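Side-chain contact in mannan endo-1,4-beta-mannosidase (Bacillus subtilis, PDB 3CBW), which catalyses the random endo-hydrolysis of beta-1,4-mannosidic linkages in mannan, galactomannan and glucomannan during glucomannan degradation: residues 236-240 with 241-245. The protein carries 3 engineered substitutions. Residues are numbered along the deposited sequence; the frame is centred on the assembly and turned at random.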
ATOM      1  N   PHE A 236      -1.911 -10.736  12.484  1.00 10.86           N
ATOM      2  CA  PHE A 236      -0.973  -9.628  12.573  1.00 10.38           C
ATOM      3  C   PHE A 236      -1.634  -8.258  12.700  1.00 10.00           C
ATOM      4  O   PHE A 236      -0.948  -7.255  12.792  1.00 10.27           O
ATOM      5  CB  PHE A 236      -0.069  -9.643  11.347  1.00 10.85           C
ATOM      6  CG  PHE A 236       0.910 -10.781  11.321  1.00 10.12           C
ATOM      7  CD1 PHE A 236       2.140 -10.654  11.949  1.00  9.86           C
ATOM      8  CD2 PHE A 236       0.617 -11.950  10.638  1.00 12.07           C
ATOM      9  CE1 PHE A 236       3.056 -11.687  11.919  1.00 12.15           C
ATOM     10  CE2 PHE A 236       1.522 -12.977  10.606  1.00 12.54           C
ATOM     11  CZ  PHE A 236       2.744 -12.844  11.248  1.00 12.85           C
ATOM     12  N   TYR A 237      -2.956  -8.221  12.712  1.00  9.76           N
ATOM     13  CA  TYR A 237      -3.668  -6.943  12.707  1.00  9.87           C
ATOM     14  C   TYR A 237      -3.370  -6.189  13.992  1.00 10.21           C
ATOM     15  O   TYR A 237      -3.624  -6.698  15.071  1.00 10.93           O
ATOM     16  CB  TYR A 237      -5.151  -7.227  12.623  1.00 10.04           C
ATOM     17  CG  TYR A 237      -6.062  -6.040  12.525  1.00  9.06           C
ATOM     18  CD1 TYR A 237      -5.987  -5.152  11.453  1.00  9.50           C
ATOM     19  CD2 TYR A 237      -7.064  -5.848  13.473  1.00  9.77           C
ATOM     20  CE1 TYR A 237      -6.870  -4.084  11.343  1.00  8.91           C
ATOM     21  CE2 TYR A 237      -7.951  -4.797  13.372  1.00  9.82           C
ATOM     22  CZ  TYR A 237      -7.850  -3.925  12.304  1.00  9.75           C
ATOM     23  OH  TYR A 237      -8.747  -2.900  12.201  1.00 11.03           O
ATOM     24  N   PRO A 238      -2.794  -4.977  13.892  1.00 10.64           N
ATOM     25  CA  PRO A 238      -2.396  -4.294  15.116  1.00 11.24           C
ATOM     26  C   PRO A 238      -3.550  -3.681  15.904  1.00 11.12           C
ATOM     27  O   PRO A 238      -3.367  -3.347  17.076  1.00 12.54           O
ATOM     28  CB  PRO A 238      -1.442  -3.217  14.614  1.00 11.25           C
ATOM     29  CG  PRO A 238      -1.906  -2.916  13.249  1.00 11.80           C
ATOM     30  CD  PRO A 238      -2.394  -4.233  12.686  1.00 11.29           C
ATOM     31  N   GLY A 239      -4.716  -3.549  15.277  1.00 10.34           N
ATOM     32  CA  GLY A 239      -5.893  -3.008  15.952  1.00 10.30           C
ATOM     33  C   GLY A 239      -6.557  -1.897  15.175  1.00  9.73           C
ATOM     34  O   GLY A 239      -5.935  -1.240  14.321  1.00  9.50           O
ATOM     35  N   ALA A 240      -7.824  -1.663  15.507  1.00  9.44           N
ATOM     36  CA  ALA A 240      -8.656  -0.708  14.779  1.00  9.76           C
ATOM     37  C   ALA A 240      -8.168   0.723  14.875  1.00 10.04           C
ATOM     38  O   ALA A 240      -8.500   1.544  14.019  1.00 10.54           O
ATOM     39  CB  ALA A 240     -10.102  -0.786  15.251  1.00 10.60           C
ATOM     40  N   SER A 241      -7.414   1.047  15.921  1.00  9.74           N
ATOM     41  CA  SER A 241      -6.938   2.427  16.042  1.00  9.78           C
ATOM     42  C   SER A 241      -5.686   2.753  15.225  1.00  8.95           C
ATOM     43  O   SER A 241      -5.254   3.902  15.209  1.00  8.69           O
ATOM     44  CB  SER A 241      -6.735   2.806  17.505  1.00 11.33           C
ATOM     45  OG  SER A 241      -5.586   2.173  17.991  1.00 12.05           O
ATOM     46  N   TYR A 242      -5.134   1.765  14.509  1.00  8.20           N
ATOM     47  CA  TYR A 242      -3.889   1.971  13.778  1.00  8.18           C
ATOM     48  C   TYR A 242      -4.032   1.716  12.289  1.00  7.92           C
ATOM     49  O   TYR A 242      -3.041   1.843  11.572  1.00  7.97           O
ATOM     50  CB  TYR A 242      -2.762   1.081  14.326  1.00  9.12           C
ATOM     51  CG  TYR A 242      -2.678   1.074  15.837  1.00  9.27           C
ATOM     52  CD1 TYR A 242      -2.227   2.185  16.558  1.00 11.34           C
ATOM     53  CD2 TYR A 242      -3.155  -0.019  16.558  1.00 11.15           C
ATOM     54  CE1 TYR A 242      -2.177   2.155  17.960  1.00 11.38           C
ATOM     55  CE2 TYR A 242      -3.116  -0.050  17.937  1.00 11.94           C
ATOM     56  CZ  TYR A 242      -2.638   1.035  18.623  1.00 10.34           C
ATOM     57  OH  TYR A 242      -2.614   0.981  20.000  1.00 11.78           O
ATOM     58  N   VAL A 243      -5.229   1.346  11.829  1.00  7.76           N
ATOM     59  CA  VAL A 243      -5.428   0.903  10.445  1.00  8.06           C
ATOM     60  C   VAL A 243      -6.685   1.525   9.888  1.00  7.77           C
ATOM     61  O   VAL A 243      -7.757   1.426  10.487  1.00  7.84           O
ATOM     62  CB  VAL A 243      -5.567  -0.646  10.363  1.00  8.25           C
ATOM     63  CG1 VAL A 243      -5.882  -1.089   8.935  1.00  8.54           C
ATOM     64  CG2 VAL A 243      -4.291  -1.338  10.836  1.00  9.33           C
ATOM     65  N   ASP A 244      -6.558   2.146   8.724  1.00  6.96           N
ATOM     66  CA  ASP A 244      -7.710   2.691   8.002  1.00  7.35           C
ATOM     67  C   ASP A 244      -8.283   1.736   6.953  1.00  7.15           C
ATOM     68  O   ASP A 244      -9.505   1.662   6.779  1.00  7.71           O
ATOM     69  CB  ASP A 244      -7.330   4.012   7.322  1.00  7.28           C
ATOM     70  CG  ASP A 244      -7.042   5.106   8.320  1.00  7.88           C
ATOM     71  OD1 ASP A 244      -7.944   5.419   9.123  1.00  8.44           O
ATOM     72  OD2 ASP A 244      -5.923   5.663   8.305  1.00  7.69           O
ATOM     73  N   ILE A 245      -7.397   1.037   6.238  1.00  7.14           N
ATOM     74  CA  ILE A 245      -7.775   0.171   5.116  1.00  7.21           C
ATOM     75  C   ILE A 245      -7.049  -1.140   5.286  1.00  6.96           C
ATOM     76  O   ILE A 245      -5.866  -1.153   5.626  1.00  6.95           O
ATOM     77  CB  ILE A 245      -7.398   0.820   3.744  1.00  7.14           C
ATOM     78  CG1 ILE A 245      -8.225   2.090   3.511  1.00  8.25           C
ATOM     79  CG2 ILE A 245      -7.551  -0.160   2.571  1.00  7.22           C
ATOM     80  CD1 ILE A 245      -7.817   2.919   2.307  1.00  8.34           C
TER
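A type I beta turn runs from Gly239 to Tyr242, with Ala240 and Ser241 at its corners, closed by a hydrogen bond of 3.1 Å from Tyr242 N to Gly239 O; it is nearly straight at the hydrogen, 163°, although the donor sits above the carbonyl plane. The turn lies in the loop that leads from strand 220-224 into the parallel strand 245-252 of the TIM barrel of this family 26 glycoside hydrolase, and it reverses the chain so that Val243 comes back against Tyr237 and Pro238. Val243 and Pro238 are both buried here. Val243 CG2 packs 3.7 Å from Pro238 CG, the two side chains meeting at about a right angle, and the same methyl reaches Tyr237 CE1 at 3.8 Å. The tyrosine ring gets there because its CG stands anti to the backbone N (chi1 -177°), which swings the ring along the loop toward the valine. Tyr224 meets the Tyr237 ring edge-to-face, while Tyr204 of helix 194-214 touches both Pro238 and Val243, tying this small apolar cluster to strand and helix. Gly239, with a positive phi in an extended backbone, has no side chain where the Tyr242 ring comes close. Lys269 NZ, from outside the two segments, hydrogen-bonds to Ala240 O within the turn and to Val243 O just after it, so one ammonium group bridges two acceptors that lie 3.6 Å apart, O to O. The Tyr242 ring, its CG beside its own backbone N (chi1 -45°), turns its edge back to the residue before the turn: CD2 lies 3.4 Å from Pro238 O, near the ring plane. Over the centre of one face of that ring sits Ser241 OG, 3.1 Å above the plane.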